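Local coordinates for protein benzoate transport porin BenP (Acinetobacter baumannii AB307-0294, PDB 5DL8) that probably acts as an outer-membrane porin of the OprD family, a beta-barrel channel that lets small solutes cross the outer membrane, at residues A[110-115]-A[179-184]. Numbering follows the deposited sequence.
Sequences SDYLKY and NEEDFK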
loop_
_atom_site.group_PDB
_atom_site.type_symbol
_atom_site.label_atom_id
_atom_site.label_comp_id
_atom_site.label_asym_id
_atom_site.label_seq_id
_atom_site.Cartn_x
_atom_site.Cartn_y
_atom_site.Cartn_z
ATOM N N SER A 110 1.706 -24.148 -4.459
ATOM C CA SER A 110 2.129 -24.293 -5.872
ATOM C C SER A 110 1.339 -23.365 -6.784
ATOM O O SER A 110 1.784 -23.064 -7.865
ATOM C CB SER A 110 2.154 -25.783 -6.299
ATOM O OG SER A 110 0.889 -26.241 -6.108
ATOM N N ASP A 111 0.205 -22.853 -6.293
ATOM C CA ASP A 111 -0.674 -21.883 -7.011
ATOM C C ASP A 111 -1.684 -21.228 -6.002
ATOM O O ASP A 111 -1.835 -21.708 -4.887
ATOM C CB ASP A 111 -1.340 -22.532 -8.240
ATOM C CG ASP A 111 -2.462 -23.491 -7.924
ATOM O OD1 ASP A 111 -2.610 -23.947 -6.822
ATOM O OD2 ASP A 111 -3.304 -23.793 -8.758
ATOM N N TYR A 112 -2.282 -20.092 -6.327
ATOM C CA TYR A 112 -3.367 -19.572 -5.483
ATOM C C TYR A 112 -4.264 -18.689 -6.331
ATOM O O TYR A 112 -3.822 -18.148 -7.342
ATOM C CB TYR A 112 -2.874 -18.849 -4.224
ATOM C CG TYR A 112 -2.279 -17.458 -4.339
ATOM C CD1 TYR A 112 -1.203 -17.219 -5.174
ATOM C CD2 TYR A 112 -2.668 -16.414 -3.412
ATOM C CE1 TYR A 112 -0.550 -16.038 -5.212
ATOM C CE2 TYR A 112 -2.054 -15.132 -3.485
ATOM C CZ TYR A 112 -0.981 -14.950 -4.363
ATOM O OH TYR A 112 -0.341 -13.714 -4.445
ATOM N N LEU A 113 -5.533 -18.673 -5.909
ATOM C CA LEU A 113 -6.630 -18.049 -6.562
ATOM C C LEU A 113 -7.321 -17.139 -5.598
ATOM O O LEU A 113 -7.721 -17.648 -4.496
ATOM C CB LEU A 113 -7.675 -19.107 -6.934
ATOM C CG LEU A 113 -8.953 -18.592 -7.597
ATOM C CD1 LEU A 113 -8.727 -18.053 -8.989
ATOM C CD2 LEU A 113 -9.929 -19.769 -7.660
ATOM N N LYS A 114 -7.501 -15.871 -6.010
ATOM C CA LYS A 114 -8.418 -14.892 -5.300
ATOM C C LYS A 114 -9.628 -14.575 -6.213
ATOM O O LYS A 114 -9.492 -14.643 -7.435
ATOM C CB LYS A 114 -7.693 -13.625 -5.057
ATOM C CG LYS A 114 -6.494 -13.657 -4.150
ATOM C CD LYS A 114 -5.767 -12.345 -4.264
ATOM C CE LYS A 114 -4.766 -12.158 -3.151
ATOM N NZ LYS A 114 -5.483 -11.916 -1.824
ATOM N N TYR A 115 -10.767 -14.231 -5.619
ATOM C CA TYR A 115 -11.888 -13.663 -6.286
ATOM C C TYR A 115 -12.783 -12.870 -5.289
ATOM O O TYR A 115 -12.766 -13.106 -4.089
ATOM C CB TYR A 115 -12.740 -14.699 -7.041
ATOM C CG TYR A 115 -13.317 -15.781 -6.152
ATOM C CD1 TYR A 115 -12.570 -16.894 -5.835
ATOM C CD2 TYR A 115 -14.635 -15.716 -5.644
ATOM C CE1 TYR A 115 -13.088 -17.915 -5.009
ATOM C CE2 TYR A 115 -15.168 -16.718 -4.830
ATOM C CZ TYR A 115 -14.363 -17.815 -4.529
ATOM O OH TYR A 115 -14.767 -18.876 -3.778
ATOM N N ASN A 179 -0.705 -12.413 -0.252
ATOM C CA ASN A 179 -0.174 -13.750 -0.348
ATOM C C ASN A 179 -1.149 -14.762 0.132
ATOM O O ASN A 179 -0.687 -15.856 0.553
ATOM C CB ASN A 179 1.185 -13.877 0.428
ATOM C CG ASN A 179 1.056 -13.659 1.959
ATOM O OD1 ASN A 179 0.384 -12.780 2.412
ATOM N ND2 ASN A 179 1.791 -14.411 2.729
ATOM N N GLU A 180 -2.475 -14.473 0.110
ATOM C CA GLU A 180 -3.441 -15.442 0.613
ATOM C C GLU A 180 -4.639 -15.470 -0.284
ATOM O O GLU A 180 -4.907 -14.510 -0.963
ATOM C CB GLU A 180 -3.975 -15.143 2.078
ATOM C CG GLU A 180 -2.954 -14.914 3.155
ATOM C CD GLU A 180 -2.213 -16.163 3.601
ATOM O OE1 GLU A 180 -2.556 -17.309 3.144
ATOM O OE2 GLU A 180 -1.251 -16.026 4.422
ATOM N N GLU A 181 -5.413 -16.532 -0.148
ATOM C CA GLU A 181 -6.611 -16.767 -0.967
ATOM C C GLU A 181 -7.885 -16.302 -0.379
ATOM O O GLU A 181 -8.786 -16.018 -1.095
ATOM C CB GLU A 181 -6.877 -18.307 -1.180
ATOM C CG GLU A 181 -5.756 -19.001 -1.983
ATOM C CD GLU A 181 -6.178 -20.344 -2.643
ATOM O OE1 GLU A 181 -6.709 -21.204 -2.002
ATOM O OE2 GLU A 181 -5.964 -20.536 -3.819
ATOM N N ASP A 182 -8.005 -16.370 0.922
ATOM C CA ASP A 182 -9.281 -16.189 1.591
ATOM C C ASP A 182 -9.310 -14.819 2.290
ATOM O O ASP A 182 -8.298 -14.204 2.484
ATOM C CB ASP A 182 -9.461 -17.315 2.621
ATOM C CG ASP A 182 -9.874 -18.627 1.962
ATOM O OD1 ASP A 182 -10.067 -18.628 0.698
ATOM O OD2 ASP A 182 -10.041 -19.659 2.686
ATOM N N PHE A 183 -10.503 -14.416 2.644
ATOM C CA PHE A 183 -10.814 -13.198 3.411
ATOM C C PHE A 183 -10.811 -13.684 4.827
ATOM O O PHE A 183 -11.503 -14.637 5.135
ATOM C CB PHE A 183 -12.178 -12.576 3.015
ATOM C CG PHE A 183 -12.087 -11.799 1.756
ATOM C CD1 PHE A 183 -11.607 -10.477 1.769
ATOM C CD2 PHE A 183 -12.367 -12.427 0.517
ATOM C CE1 PHE A 183 -11.491 -9.760 0.593
ATOM C CE2 PHE A 183 -12.182 -11.748 -0.685
ATOM C CZ PHE A 183 -11.760 -10.385 -0.646
ATOM N N LYS A 184 -10.029 -13.004 5.662
ATOM C CA LYS A 184 -9.940 -13.333 7.112
ATOM C C LYS A 184 -10.008 -12.032 7.942
ATOM O O LYS A 184 -9.745 -10.895 7.423
ATOM C CB LYS A 184 -8.576 -14.056 7.370
ATOM C CG LYS A 184 -7.415 -13.029 7.210
ATOM C CD LYS A 184 -5.992 -13.531 6.967
ATOM C CE LYS A 184 -5.600 -14.439 8.060
ATOM N NZ LYS A 184 -4.412 -15.125 7.544
#
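Strand residues 111-115 and the irregular loop 179-184 run in roughly the same direction, 36° apart, and come closest at Lys-114 and Glu-181, whose CA atoms lie 5.1 Å apart. Glu-181 reaches along the strand edge with CG anti to its carbonyl carbon, and the chain extended beyond CG brings OE2 to 2.8 Å from Leu-113 N. The bond is fairly straight (N-H...O 160°) and uses the anti lone pair of OE2; the same oxygen sits 3.5 Å from Tyr-112 CB. Lys-114 approaches the loop backbone instead: its chain bends at chi4, and NZ donates to Glu-180 O over 2.8 Å, nearly along the C=O axis (163°). Pro-177 O accepts a further bond from this ammonium. Beside Lys-114, the Tyr-112 ring turns an edge to Glu-180 C, 3.8 Å from CD2, while its hydroxyl bonds to Arg-178 O and Leu-148 N. At the far end, the Phe-183 ring edge meets Tyr-115 O, with CE2 3.7 Å away. The loop after strand 165-176 is thus fastened to barrel strand 107-123 by reciprocal side-chain-to-backbone bonds: a carboxylate takes a strand N-H, and a buried lysine, its charge probably stabilised by carbonyl dipoles, holds the loop.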